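Local coordinates for nucleoporin nup120 (Schizosaccharomyces pombe, PDB 4GQ2), which serves as a structural constituent of the nuclear pore complex, the assembly through which nuclear transport takes place, at residues A[824-829]-A[850-855]; A[898-903]-A[917-922]; A[906-911]-A[942-947]. All coordinates share one frame; numbering follows the deposited sequence.

Contact 1: residues A[824-829]-A[850-855]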
ATOM      1  N   LYS A 824     -10.197   6.870  12.617  1.00 43.26           N
ATOM      2  CA  LYS A 824      -9.703   8.213  12.282  1.00 42.97           C
ATOM      3  C   LYS A 824      -8.647   8.169  11.184  1.00 45.64           C
ATOM      4  O   LYS A 824      -7.784   9.045  11.097  1.00 45.31           O
ATOM      5  CB  LYS A 824      -9.204   8.943  13.541  1.00 43.01           C
ATOM      6  CG  LYS A 824     -10.230   8.958  14.667  1.00 44.04           C
ATOM      7  CD  LYS A 824      -9.823   9.851  15.828  1.00 62.40           C
ATOM      8  CE  LYS A 824     -10.992  10.040  16.787  1.00 69.68           C
ATOM      9  NZ  LYS A 824     -10.747  11.099  17.808  1.00 71.20           N
ATOM     10  N   GLN A 825      -8.741   7.140  10.343  1.00 41.26           N
ATOM     11  CA  GLN A 825      -7.892   7.006   9.169  1.00 38.05           C
ATOM     12  C   GLN A 825      -8.529   7.737   7.989  1.00 42.55           C
ATOM     13  O   GLN A 825      -8.899   7.129   6.966  1.00 41.18           O
ATOM     14  CB  GLN A 825      -7.633   5.525   8.849  1.00 40.78           C
ATOM     15  CG  GLN A 825      -6.795   4.806   9.898  1.00 35.12           C
ATOM     16  CD  GLN A 825      -5.404   5.399  10.032  1.00 39.11           C
ATOM     17  OE1 GLN A 825      -4.813   5.848   9.049  1.00 53.31           O
ATOM     18  NE2 GLN A 825      -4.873   5.407  11.248  1.00 38.15           N
ATOM     19  N   TYR A 826      -8.632   9.056   8.142  1.00 38.20           N
ATOM     20  CA  TYR A 826      -9.381   9.897   7.216  1.00 34.55           C
ATOM     21  C   TYR A 826      -8.770   9.948   5.826  1.00 33.98           C
ATOM     22  O   TYR A 826      -9.500   9.939   4.830  1.00 32.55           O
ATOM     23  CB  TYR A 826      -9.562  11.303   7.797  1.00 39.08           C
ATOM     24  CG  TYR A 826     -10.299  11.313   9.128  1.00 39.77           C
ATOM     25  CD1 TYR A 826     -11.491  10.604   9.289  1.00 39.69           C
ATOM     26  CD2 TYR A 826      -9.818  12.044  10.215  1.00 37.44           C
ATOM     27  CE1 TYR A 826     -12.170  10.603  10.495  1.00 41.61           C
ATOM     28  CE2 TYR A 826     -10.496  12.054  11.429  1.00 40.65           C
ATOM     29  CZ  TYR A 826     -11.673  11.333  11.558  1.00 44.06           C
ATOM     30  OH  TYR A 826     -12.367  11.326  12.746  1.00 47.42           O
ATOM     31  N   ASN A 827      -7.441   9.984   5.754  1.00 36.05           N
ATOM     32  CA  ASN A 827      -6.747   9.978   4.464  1.00 33.38           C
ATOM     33  C   ASN A 827      -7.013   8.674   3.686  1.00 34.71           C
ATOM     34  O   ASN A 827      -7.406   8.707   2.518  1.00 40.02           O
ATOM     35  CB  ASN A 827      -5.247  10.221   4.656  1.00 33.81           C
ATOM     36  CG  ASN A 827      -4.487  10.268   3.340  1.00 47.58           C
ATOM     37  OD1 ASN A 827      -4.582  11.237   2.576  1.00 55.06           O
ATOM     38  ND2 ASN A 827      -3.719   9.219   3.071  1.00 48.19           N
ATOM     39  N   ALA A 828      -6.833   7.535   4.354  1.00 30.11           N
ATOM     40  CA  ALA A 828      -7.154   6.230   3.766  1.00 31.74           C
ATOM     41  C   ALA A 828      -8.555   6.236   3.179  1.00 35.26           C
ATOM     42  O   ALA A 828      -8.742   5.903   2.005  1.00 39.76           O
ATOM     43  CB  ALA A 828      -7.029   5.132   4.814  1.00 34.57           C
ATOM     44  N   CYS A 829      -9.528   6.632   4.000  1.00 34.47           N
ATOM     45  CA  CYS A 829     -10.932   6.731   3.592  1.00 30.89           C
ATOM     46  C   CYS A 829     -11.115   7.561   2.313  1.00 33.95           C
ATOM     47  O   CYS A 829     -11.794   7.133   1.356  1.00 31.45           O
ATOM     48  CB  CYS A 829     -11.745   7.355   4.721  1.00 28.64           C
ATOM     49  SG  CYS A 829     -11.870   6.321   6.190  1.00 38.04           S
ATOM     50  N   TYR A 850     -15.795  13.373   3.514  1.00 32.19           N
ATOM     51  CA  TYR A 850     -15.590  14.708   2.955  1.00 41.25           C
ATOM     52  C   TYR A 850     -15.585  15.748   4.061  1.00 43.59           C
ATOM     53  O   TYR A 850     -14.780  16.676   4.026  1.00 42.29           O
ATOM     54  CB  TYR A 850     -16.672  15.081   1.951  1.00 34.68           C
ATOM     55  CG  TYR A 850     -16.587  14.392   0.612  1.00 33.11           C
ATOM     56  CD1 TYR A 850     -15.395  14.365  -0.122  1.00 31.56           C
ATOM     57  CD2 TYR A 850     -17.719  13.817   0.054  1.00 28.58           C
ATOM     58  CE1 TYR A 850     -15.339  13.748  -1.365  1.00 25.52           C
ATOM     59  CE2 TYR A 850     -17.677  13.205  -1.173  1.00 29.11           C
ATOM     60  CZ  TYR A 850     -16.494  13.166  -1.878  1.00 29.68           C
ATOM     61  OH  TYR A 850     -16.501  12.533  -3.093  1.00 31.75           O
ATOM     62  N   LEU A 851     -16.483  15.591   5.036  1.00 41.83           N
ATOM     63  CA  LEU A 851     -16.582  16.552   6.127  1.00 43.85           C
ATOM     64  C   LEU A 851     -15.244  16.624   6.843  1.00 45.02           C
ATOM     65  O   LEU A 851     -14.705  17.714   7.056  1.00 47.31           O
ATOM     66  CB  LEU A 851     -17.686  16.173   7.111  1.00 50.59           C
ATOM     67  CG  LEU A 851     -18.746  17.218   7.473  1.00 47.10           C
ATOM     68  CD1 LEU A 851     -19.358  16.894   8.826  1.00 43.17           C
ATOM     69  CD2 LEU A 851     -18.208  18.639   7.450  1.00 40.41           C
ATOM     70  N   LYS A 852     -14.693  15.457   7.166  1.00 45.62           N
ATOM     71  CA  LYS A 852     -13.396  15.368   7.847  1.00 52.08           C
ATOM     72  C   LYS A 852     -12.218  15.851   6.991  1.00 50.56           C
ATOM     73  O   LYS A 852     -11.171  16.202   7.520  1.00 47.31           O
ATOM     74  CB  LYS A 852     -13.141  13.941   8.343  1.00 42.30           C
ATOM     75  CG  LYS A 852     -14.037  13.510   9.497  1.00 47.39           C
ATOM     76  CD  LYS A 852     -13.686  14.239  10.791  1.00 52.66           C
ATOM     77  CE  LYS A 852     -14.656  13.887  11.907  1.00 48.67           C
ATOM     78  NZ  LYS A 852     -14.515  14.819  13.055  1.00 45.15           N
ATOM     79  N   SER A 853     -12.405  15.875   5.675  1.00 53.95           N
ATOM     80  CA  SER A 853     -11.335  16.236   4.746  1.00 47.63           C
ATOM     81  C   SER A 853     -11.416  17.697   4.308  1.00 47.42           C
ATOM     82  O   SER A 853     -10.745  18.103   3.359  1.00 46.04           O
ATOM     83  CB  SER A 853     -11.360  15.302   3.535  1.00 46.69           C
ATOM     84  OG  SER A 853     -11.277  13.948   3.958  1.00 53.87           O
ATOM     85  N   LYS A 854     -12.236  18.470   5.023  1.00 52.49           N
ATOM     86  CA  LYS A 854     -12.480  19.898   4.763  1.00 45.44           C
ATOM     87  C   LYS A 854     -13.097  20.171   3.389  1.00 48.87           C
ATOM     88  O   LYS A 854     -12.840  21.190   2.745  1.00 51.33           O
ATOM     89  CB  LYS A 854     -11.225  20.739   5.023  1.00 49.41           C
ATOM     90  CG  LYS A 854     -11.096  21.198   6.468  1.00 56.94           C
ATOM     91  CD  LYS A 854     -10.564  20.096   7.369  1.00 64.86           C
ATOM     92  CE  LYS A 854     -11.101  20.236   8.787  1.00 70.52           C
ATOM     93  NZ  LYS A 854     -10.664  21.503   9.429  1.00 60.27           N
ATOM     94  N   GLU A 855     -13.953  19.247   2.979  1.00 51.17           N
ATOM     95  CA  GLU A 855     -14.629  19.311   1.707  1.00 44.74           C
ATOM     96  C   GLU A 855     -16.127  19.507   1.975  1.00 45.14           C
ATOM     97  O   GLU A 855     -16.967  18.677   1.600  1.00 51.21           O
ATOM     98  CB  GLU A 855     -14.351  18.012   0.957  1.00 54.19           C
ATOM     99  CG  GLU A 855     -14.229  18.157  -0.543  1.00 65.75           C
ATOM    100  CD  GLU A 855     -12.946  18.832  -0.989  1.00 54.47           C
ATOM    101  OE1 GLU A 855     -11.877  18.565  -0.410  1.00 46.28           O
ATOM    102  OE2 GLU A 855     -13.012  19.615  -1.951  1.00 65.69           O
TER
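Tyr826 and Lys852 meet in the alpha-helical HEAT-repeat region near the C-terminus, where the start of helix 826-832 lies against the end of helix 840-852. The contact is essentially one aromatic ring and one aliphatic chain lying over it. CG of Lys852 stands over a face of the Tyr826 ring, 3.9 Å from the centroid and 21° off the normal, a CH-pi contact displaced toward the CE1 side. The lysine runs along the ring from its CB end toward the hydroxyl: CB lies beside CD1, CD reaches CZ at 3.6 Å, and CE ends 3.5 Å from the Tyr826 OH. A bend at chi2 (-70°) turns the lysine chain to follow the ring in this way. CA of Lys824 covers the opposite face, 3.7 Å above the plane, so the tyrosine is held between backbone and side chain, while Phe821 meets it edge-to-face. Tyrosine suits its place by offering a long flat face, and lysine because its methylenes lie on that face while NZ continues to a salt bridge with Glu910. Putting an alanine at Tyr826 would probably leave the Lys852 methylenes without the surface they lie on and the ammonium group freer to swing from Glu910. Schellman motifs end the preceding helices: Lys824 closes helix 812-822 and Lys854 closes helix 840-852, both with positive phi, and Gln825 occupies the N-cap position of helix 826-832. In the second motif Tyr850 O accepts two backbone bonds, from Ser853 N and Glu855 N, which arrive from opposite faces of its carbonyl plane. The hydroxyl of Ser853 turns back to Ile849 O, and its OG stays 4.5 Å from Tyr826 O.

Contact 2: residues A[898-903]-A[917-922]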
ATOM      1  N   CYS A 898     -35.433  13.957  12.187  1.00 43.43           N
ATOM      2  CA  CYS A 898     -34.348  13.446  13.038  1.00 46.59           C
ATOM      3  C   CYS A 898     -33.007  13.474  12.308  1.00 44.35           C
ATOM      4  O   CYS A 898     -31.990  13.892  12.868  1.00 41.12           O
ATOM      5  CB  CYS A 898     -34.654  12.020  13.508  1.00 48.16           C
ATOM      6  SG  CYS A 898     -35.934  11.904  14.783  1.00 49.84           S
ATOM      7  N   TYR A 899     -33.032  13.031  11.053  1.00 45.87           N
ATOM      8  CA  TYR A 899     -31.868  13.028  10.183  1.00 39.40           C
ATOM      9  C   TYR A 899     -31.365  14.455   9.979  1.00 39.35           C
ATOM     10  O   TYR A 899     -30.182  14.728  10.191  1.00 47.79           O
ATOM     11  CB  TYR A 899     -32.208  12.331   8.853  1.00 39.75           C
ATOM     12  CG  TYR A 899     -31.115  12.366   7.796  1.00 42.85           C
ATOM     13  CD1 TYR A 899     -29.926  11.658   7.970  1.00 37.56           C
ATOM     14  CD2 TYR A 899     -31.287  13.090   6.605  1.00 39.76           C
ATOM     15  CE1 TYR A 899     -28.935  11.680   7.001  1.00 40.50           C
ATOM     16  CE2 TYR A 899     -30.305  13.119   5.631  1.00 34.36           C
ATOM     17  CZ  TYR A 899     -29.126  12.415   5.837  1.00 41.46           C
ATOM     18  OH  TYR A 899     -28.136  12.434   4.884  1.00 38.27           O
ATOM     19  N   TYR A 900     -32.264  15.365   9.605  1.00 38.27           N
ATOM     20  CA  TYR A 900     -31.893  16.775   9.419  1.00 43.87           C
ATOM     21  C   TYR A 900     -31.406  17.453  10.710  1.00 49.92           C
ATOM     22  O   TYR A 900     -30.497  18.292  10.665  1.00 51.65           O
ATOM     23  CB  TYR A 900     -33.033  17.574   8.776  1.00 41.19           C
ATOM     24  CG  TYR A 900     -33.287  17.261   7.311  1.00 38.05           C
ATOM     25  CD1 TYR A 900     -32.237  16.957   6.442  1.00 41.94           C
ATOM     26  CD2 TYR A 900     -34.578  17.296   6.789  1.00 38.54           C
ATOM     27  CE1 TYR A 900     -32.471  16.675   5.099  1.00 37.42           C
ATOM     28  CE2 TYR A 900     -34.821  17.022   5.452  1.00 40.67           C
ATOM     29  CZ  TYR A 900     -33.764  16.710   4.612  1.00 40.81           C
ATOM     30  OH  TYR A 900     -34.005  16.436   3.288  1.00 42.24           O
ATOM     31  N   LEU A 901     -32.003  17.083  11.850  1.00 46.49           N
ATOM     32  CA  LEU A 901     -31.516  17.517  13.166  1.00 49.99           C
ATOM     33  C   LEU A 901     -30.093  17.012  13.406  1.00 48.37           C
ATOM     34  O   LEU A 901     -29.213  17.774  13.819  1.00 44.10           O
ATOM     35  CB  LEU A 901     -32.419  17.010  14.297  1.00 46.96           C
ATOM     36  CG  LEU A 901     -32.648  17.862  15.563  1.00 51.90           C
ATOM     37  CD1 LEU A 901     -32.905  16.969  16.776  1.00 46.79           C
ATOM     38  CD2 LEU A 901     -31.541  18.865  15.876  1.00 38.82           C
ATOM     39  N   HIS A 902     -29.877  15.722  13.158  1.00 42.45           N
ATOM     40  CA  HIS A 902     -28.548  15.148  13.296  1.00 39.55           C
ATOM     41  C   HIS A 902     -27.538  15.858  12.436  1.00 34.67           C
ATOM     42  O   HIS A 902     -26.455  16.206  12.897  1.00 32.16           O
ATOM     43  CB  HIS A 902     -28.562  13.672  12.958  1.00 37.07           C
ATOM     44  CG  HIS A 902     -27.188  13.070  12.878  1.00 39.22           C
ATOM     45  ND1 HIS A 902     -26.685  12.571  11.738  1.00 40.00           N
ATOM     46  CD2 HIS A 902     -26.198  12.927  13.843  1.00 40.77           C
ATOM     47  CE1 HIS A 902     -25.443  12.116  11.964  1.00 41.49           C
ATOM     48  NE2 HIS A 902     -25.144  12.337  13.250  1.00 41.19           N
ATOM     49  N   LEU A 903     -27.891  16.082  11.177  1.00 34.34           N
ATOM     50  CA  LEU A 903     -27.028  16.809  10.259  1.00 40.98           C
ATOM     51  C   LEU A 903     -26.703  18.203  10.762  1.00 46.16           C
ATOM     52  O   LEU A 903     -25.543  18.614  10.751  1.00 43.31           O
ATOM     53  CB  LEU A 903     -27.654  16.879   8.869  1.00 40.87           C
ATOM     54  CG  LEU A 903     -27.696  15.529   8.157  1.00 39.67           C
ATOM     55  CD1 LEU A 903     -27.924  15.743   6.669  1.00 42.13           C
ATOM     56  CD2 LEU A 903     -26.411  14.760   8.403  1.00 33.36           C
ATOM     57  N   LEU A 917     -27.562  25.697   9.961  1.00 55.08           N
ATOM     58  CA  LEU A 917     -28.773  26.500  10.092  1.00 52.75           C
ATOM     59  C   LEU A 917     -29.830  25.971   9.131  1.00 51.98           C
ATOM     60  O   LEU A 917     -30.963  25.702   9.533  1.00 59.11           O
ATOM     61  CB  LEU A 917     -28.465  27.973   9.779  1.00 62.55           C
ATOM     62  CG  LEU A 917     -29.268  29.158  10.343  1.00 66.20           C
ATOM     63  CD1 LEU A 917     -28.610  30.466   9.925  1.00 75.78           C
ATOM     64  CD2 LEU A 917     -30.729  29.177   9.931  1.00 48.23           C
ATOM     65  N   GLU A 918     -29.447  25.822   7.864  1.00 52.61           N
ATOM     66  CA  GLU A 918     -30.367  25.374   6.818  1.00 52.86           C
ATOM     67  C   GLU A 918     -30.950  23.993   7.117  1.00 52.03           C
ATOM     68  O   GLU A 918     -32.142  23.764   6.904  1.00 49.89           O
ATOM     69  CB  GLU A 918     -29.699  25.426   5.440  1.00 57.61           C
ATOM     70  CG  GLU A 918     -29.428  26.855   4.967  1.00 88.14           C
ATOM     71  CD  GLU A 918     -28.923  26.954   3.534  1.00 90.46           C
ATOM     72  OE1 GLU A 918     -28.644  25.904   2.913  1.00 94.83           O
ATOM     73  OE2 GLU A 918     -28.802  28.093   3.024  1.00 73.77           O
ATOM     74  N   PHE A 919     -30.120  23.088   7.637  1.00 44.75           N
ATOM     75  CA  PHE A 919     -30.587  21.744   7.992  1.00 49.66           C
ATOM     76  C   PHE A 919     -31.531  21.771   9.188  1.00 50.86           C
ATOM     77  O   PHE A 919     -32.431  20.935   9.291  1.00 42.54           O
ATOM     78  CB  PHE A 919     -29.413  20.787   8.264  1.00 46.99           C
ATOM     79  CG  PHE A 919     -28.816  20.191   7.020  1.00 44.65           C
ATOM     80  CD1 PHE A 919     -29.605  19.473   6.129  1.00 44.24           C
ATOM     81  CD2 PHE A 919     -27.464  20.342   6.741  1.00 48.47           C
ATOM     82  CE1 PHE A 919     -29.060  18.925   4.980  1.00 47.57           C
ATOM     83  CE2 PHE A 919     -26.910  19.795   5.594  1.00 49.51           C
ATOM     84  CZ  PHE A 919     -27.708  19.085   4.712  1.00 43.49           C
ATOM     85  N   SER A 920     -31.311  22.729  10.089  1.00 52.41           N
ATOM     86  CA  SER A 920     -32.176  22.915  11.250  1.00 56.87           C
ATOM     87  C   SER A 920     -33.559  23.391  10.804  1.00 55.86           C
ATOM     88  O   SER A 920     -34.581  22.892  11.296  1.00 47.79           O
ATOM     89  CB  SER A 920     -31.556  23.901  12.238  1.00 58.87           C
ATOM     90  OG  SER A 920     -32.226  23.852  13.481  1.00 49.02           O
ATOM     91  N   LEU A 921     -33.573  24.323   9.849  1.00 51.45           N
ATOM     92  CA  LEU A 921     -34.811  24.831   9.245  1.00 53.86           C
ATOM     93  C   LEU A 921     -35.505  23.726   8.469  1.00 49.61           C
ATOM     94  O   LEU A 921     -36.736  23.646   8.443  1.00 57.12           O
ATOM     95  CB  LEU A 921     -34.534  26.030   8.317  1.00 49.04           C
ATOM     96  CG  LEU A 921     -34.045  27.346   8.941  1.00 57.21           C
ATOM     97  CD1 LEU A 921     -33.483  28.278   7.877  1.00 50.85           C
ATOM     98  CD2 LEU A 921     -35.137  28.050   9.742  1.00 59.73           C
ATOM     99  N   LEU A 922     -34.702  22.876   7.837  1.00 54.03           N
ATOM    100  CA  LEU A 922     -35.227  21.730   7.120  1.00 48.24           C
ATOM    101  C   LEU A 922     -35.848  20.723   8.081  1.00 43.33           C
ATOM    102  O   LEU A 922     -36.915  20.185   7.793  1.00 49.79           O
ATOM    103  CB  LEU A 922     -34.152  21.087   6.232  1.00 53.41           C
ATOM    104  CG  LEU A 922     -34.161  21.561   4.769  1.00 62.52           C
ATOM    105  CD1 LEU A 922     -32.856  21.224   4.055  1.00 58.38           C
ATOM    106  CD2 LEU A 922     -35.355  20.984   4.012  1.00 48.46           C
TER
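Tyr900 and Phe919 meet where helices 895-909 and 913-925 form an antiparallel helical hairpin, with local axes 7.8 Å apart at closest and an angle of 161° between their directions. The aromatic pair sits at the nearest backbone approach. Its ring planes are tilted by only 25°, yet with centroids 5.9 Å apart they are slid past one another and barely overlap; the touch is made by the two CD1 atoms, at 3.7 Å.

Two CH-pi contacts fill in on the ring faces. CB of Leu922 lies over a face of Tyr900, 4.2 Å from the centroid, and CD1 of Leu903 lies over a face of Phe919, 4.0 Å from its centroid. Leu903 reaches that ring with its CG anti to the carbonyl carbon (chi1 -69°), which carries the methyl out toward the neighbouring helix.

Side chains also lie against the opposing backbones: CB of Tyr900 is 3.5 Å from Phe919 O, and CB of Phe919 is 3.6 Å from Tyr900 O. Phe919, buried, also packs on Ser904 and Leu907; a ring with no polar atom suits a place where nothing need be satisfied.

No hydrogen bond joins these two segments, so the pairing rests on van der Waals contact of the two rings with each other, with a leucine methyl and with a leucine methylene.

Contact 3: residues A[906-911]-A[942-947]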
ATOM      1  N   LYS A 906     -24.201  18.100  13.372  1.00 50.26           N
ATOM      2  CA  LYS A 906     -22.939  17.606  12.832  1.00 55.77           C
ATOM      3  C   LYS A 906     -22.198  18.698  12.067  1.00 50.09           C
ATOM      4  O   LYS A 906     -20.998  18.877  12.243  1.00 48.12           O
ATOM      5  CB  LYS A 906     -23.151  16.372  11.947  1.00 53.78           C
ATOM      6  CG  LYS A 906     -21.891  15.549  11.719  1.00 50.58           C
ATOM      7  CD  LYS A 906     -21.592  14.687  12.934  1.00 60.79           C
ATOM      8  CE  LYS A 906     -20.145  14.243  12.969  1.00 57.85           C
ATOM      9  NZ  LYS A 906     -19.745  13.937  14.369  1.00 62.24           N
ATOM     10  N   LEU A 907     -22.914  19.433  11.223  1.00 48.40           N
ATOM     11  CA  LEU A 907     -22.311  20.565  10.536  1.00 53.50           C
ATOM     12  C   LEU A 907     -21.851  21.609  11.552  1.00 59.59           C
ATOM     13  O   LEU A 907     -20.849  22.291  11.334  1.00 55.72           O
ATOM     14  CB  LEU A 907     -23.282  21.178   9.527  1.00 50.09           C
ATOM     15  CG  LEU A 907     -23.412  20.602   8.106  1.00 66.71           C
ATOM     16  CD1 LEU A 907     -22.062  20.415   7.422  1.00 56.25           C
ATOM     17  CD2 LEU A 907     -24.200  19.303   8.090  1.00 72.35           C
ATOM     18  N   PHE A 908     -22.581  21.696  12.667  1.00 64.91           N
ATOM     19  CA  PHE A 908     -22.302  22.654  13.737  1.00 62.11           C
ATOM     20  C   PHE A 908     -20.958  22.387  14.412  1.00 62.69           C
ATOM     21  O   PHE A 908     -20.208  23.323  14.690  1.00 65.93           O
ATOM     22  CB  PHE A 908     -23.439  22.657  14.776  1.00 57.12           C
ATOM     23  CG  PHE A 908     -23.230  23.628  15.908  1.00 68.17           C
ATOM     24  CD1 PHE A 908     -23.590  24.969  15.772  1.00 63.62           C
ATOM     25  CD2 PHE A 908     -22.667  23.205  17.115  1.00 68.28           C
ATOM     26  CE1 PHE A 908     -23.394  25.867  16.813  1.00 58.83           C
ATOM     27  CE2 PHE A 908     -22.465  24.101  18.157  1.00 69.61           C
ATOM     28  CZ  PHE A 908     -22.834  25.433  18.008  1.00 66.32           C
ATOM     29  N   GLU A 909     -20.661  21.113  14.669  1.00 57.23           N
ATOM     30  CA  GLU A 909     -19.401  20.721  15.302  1.00 68.05           C
ATOM     31  C   GLU A 909     -18.214  21.105  14.428  1.00 66.57           C
ATOM     32  O   GLU A 909     -17.147  21.455  14.936  1.00 66.14           O
ATOM     33  CB  GLU A 909     -19.366  19.216  15.588  1.00 67.20           C
ATOM     34  CG  GLU A 909     -20.268  18.757  16.727  1.00 82.15           C
ATOM     35  CD  GLU A 909     -20.558  17.264  16.688  1.00 93.62           C
ATOM     36  OE1 GLU A 909     -19.633  16.472  16.398  1.00107.27           O
ATOM     37  OE2 GLU A 909     -21.718  16.876  16.949  1.00 92.34           O
ATOM     38  N   GLU A 910     -18.417  21.047  13.115  1.00 73.51           N
ATOM     39  CA  GLU A 910     -17.371  21.351  12.141  1.00 72.79           C
ATOM     40  C   GLU A 910     -17.360  22.835  11.765  1.00 72.33           C
ATOM     41  O   GLU A 910     -16.627  23.249  10.858  1.00 60.21           O
ATOM     42  CB  GLU A 910     -17.532  20.473  10.897  1.00 74.38           C
ATOM     43  CG  GLU A 910     -17.487  18.975  11.181  1.00 74.62           C
ATOM     44  CD  GLU A 910     -16.089  18.455  11.488  1.00 82.86           C
ATOM     45  OE1 GLU A 910     -15.969  17.599  12.389  1.00 80.08           O
ATOM     46  OE2 GLU A 910     -15.115  18.887  10.831  1.00 80.99           O
ATOM     47  N   SER A 911     -18.174  23.621  12.473  1.00 67.35           N
ATOM     48  CA  SER A 911     -18.224  25.079  12.320  1.00 67.64           C
ATOM     49  C   SER A 911     -18.734  25.516  10.947  1.00 75.32           C
ATOM     50  O   SER A 911     -18.410  26.609  10.472  1.00 79.16           O
ATOM     51  CB  SER A 911     -16.863  25.721  12.632  1.00 74.91           C
ATOM     52  OG  SER A 911     -16.306  25.192  13.826  1.00 79.79           O
ATOM     53  N   THR A 942     -32.183  25.538  16.157  1.00 48.81           N
ATOM     54  CA  THR A 942     -32.255  26.708  15.279  1.00 55.85           C
ATOM     55  C   THR A 942     -31.599  27.932  15.927  1.00 61.18           C
ATOM     56  O   THR A 942     -30.761  28.593  15.301  1.00 63.65           O
ATOM     57  CB  THR A 942     -33.700  27.045  14.859  1.00 49.91           C
ATOM     58  OG1 THR A 942     -34.287  25.911  14.216  1.00 53.11           O
ATOM     59  CG2 THR A 942     -33.713  28.223  13.889  1.00 43.91           C
ATOM     60  N   LEU A 943     -31.978  28.222  17.174  1.00 59.78           N
ATOM     61  CA  LEU A 943     -31.412  29.349  17.918  1.00 65.68           C
ATOM     62  C   LEU A 943     -29.898  29.234  17.948  1.00 65.77           C
ATOM     63  O   LEU A 943     -29.184  30.112  17.455  1.00 65.07           O
ATOM     64  CB  LEU A 943     -31.961  29.411  19.353  1.00 59.15           C
ATOM     65  CG  LEU A 943     -33.417  29.833  19.589  1.00 67.71           C
ATOM     66  CD1 LEU A 943     -33.771  29.711  21.067  1.00 67.17           C
ATOM     67  CD2 LEU A 943     -33.692  31.246  19.083  1.00 55.00           C
ATOM     68  N   LYS A 944     -29.432  28.123  18.509  1.00 60.42           N
ATOM     69  CA  LYS A 944     -28.016  27.796  18.616  1.00 67.49           C
ATOM     70  C   LYS A 944     -27.252  27.965  17.293  1.00 73.23           C
ATOM     71  O   LYS A 944     -26.097  28.400  17.292  1.00 80.31           O
ATOM     72  CB  LYS A 944     -27.883  26.363  19.139  1.00 60.54           C
ATOM     73  CG  LYS A 944     -26.508  25.961  19.634  1.00 66.56           C
ATOM     74  CD  LYS A 944     -26.596  24.646  20.400  1.00 71.94           C
ATOM     75  CE  LYS A 944     -25.281  23.885  20.385  1.00 72.37           C
ATOM     76  NZ  LYS A 944     -24.174  24.660  21.010  1.00 87.18           N
ATOM     77  N   THR A 945     -27.902  27.640  16.175  1.00 63.63           N
ATOM     78  CA  THR A 945     -27.234  27.656  14.872  1.00 72.92           C
ATOM     79  C   THR A 945     -27.278  29.022  14.180  1.00 80.51           C
ATOM     80  O   THR A 945     -26.253  29.493  13.675  1.00 68.58           O
ATOM     81  CB  THR A 945     -27.754  26.544  13.934  1.00 62.86           C
ATOM     82  OG1 THR A 945     -29.174  26.648  13.796  1.00 65.39           O
ATOM     83  CG2 THR A 945     -27.397  25.174  14.494  1.00 49.15           C
ATOM     84  N   ALA A 946     -28.458  29.646  14.165  1.00 84.30           N
ATOM     85  CA  ALA A 946     -28.636  31.003  13.630  1.00 72.63           C
ATOM     86  C   ALA A 946     -27.692  31.999  14.299  1.00 81.37           C
ATOM     87  O   ALA A 946     -27.043  32.805  13.621  1.00 74.69           O
ATOM     88  CB  ALA A 946     -30.081  31.457  13.785  1.00 61.38           C
ATOM     89  N   CYS A 947     -27.618  31.921  15.629  1.00 71.14           N
ATOM     90  CA  CYS A 947     -26.763  32.793  16.436  1.00 72.88           C
ATOM     91  C   CYS A 947     -25.283  32.656  16.070  1.00 74.19           C
ATOM     92  O   CYS A 947     -24.548  33.645  16.045  1.00 93.71           O
ATOM     93  CB  CYS A 947     -26.982  32.515  17.929  1.00 71.41           C
ATOM     94  SG  CYS A 947     -25.819  33.308  19.070  1.00 74.20           S
TER
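Phe908 bridges two non-consecutive helices of the C-terminal helical array, extending from the last turn of helix 895-909 to helix 932-949, where Lys944 and Thr945 receive it. Its CG is anti to the backbone N (chi1 -180°), which sends the ring toward helix 932-949; a long, flat, apolar side chain suits that reach. The far rim of the ring does most of the touching: CE2 and CZ each lie 3.4 Å from Lys944 NZ, with CE of the lysine close behind, and CE1 is 3.7 Å from Lys944 O. The lysine chain runs extended until a bend at chi4 (60°) and crosses the phenylalanine at about a right angle; lysine suits an exposed site where its carbons can lie by a ring. CG2 of Thr945 meets CD1 of Phe908 at 4.0 Å. Threonine divides its labour, since the methyl goes to the ring while OG1 bonds to Glu941 O within its own helix.

Just beyond Phe908, Ser911, with positive phi, completes the Schellman motif that ends the helix. Across these segments there is no hydrogen bond; the contact depends on dispersion, and because Lys944 also touches a crystal neighbour, its ammonium, oblique to the ring, may partly owe its position to the lattice.

How the contacts relate
Contacts 2 and 3 are neighbours, their centres about 10 Å apart, and both draw on helix 895-909, which packs on helix 913-925 in one and reaches helix 932-949 in the other. They are joined by a probable hydrogen bond between Ser920 OG and Thr942 OG1, 3.0 Å, and by Phe919 CD2 against Leu907 CD2 at 3.7 Å. Contact 1 lies earlier in the array, its centre about 20 Å from that of contact 3, but a salt bridge ties the two: Lys852 NZ to Glu910 OE1, 3.2 Å. Leu851 packs beside it on Glu910, Lys906 and Leu907. Contacts 1 and 2 do not touch, nearest atoms being about 7 Å apart; helix 895-909 runs from contact 2 toward contact 1.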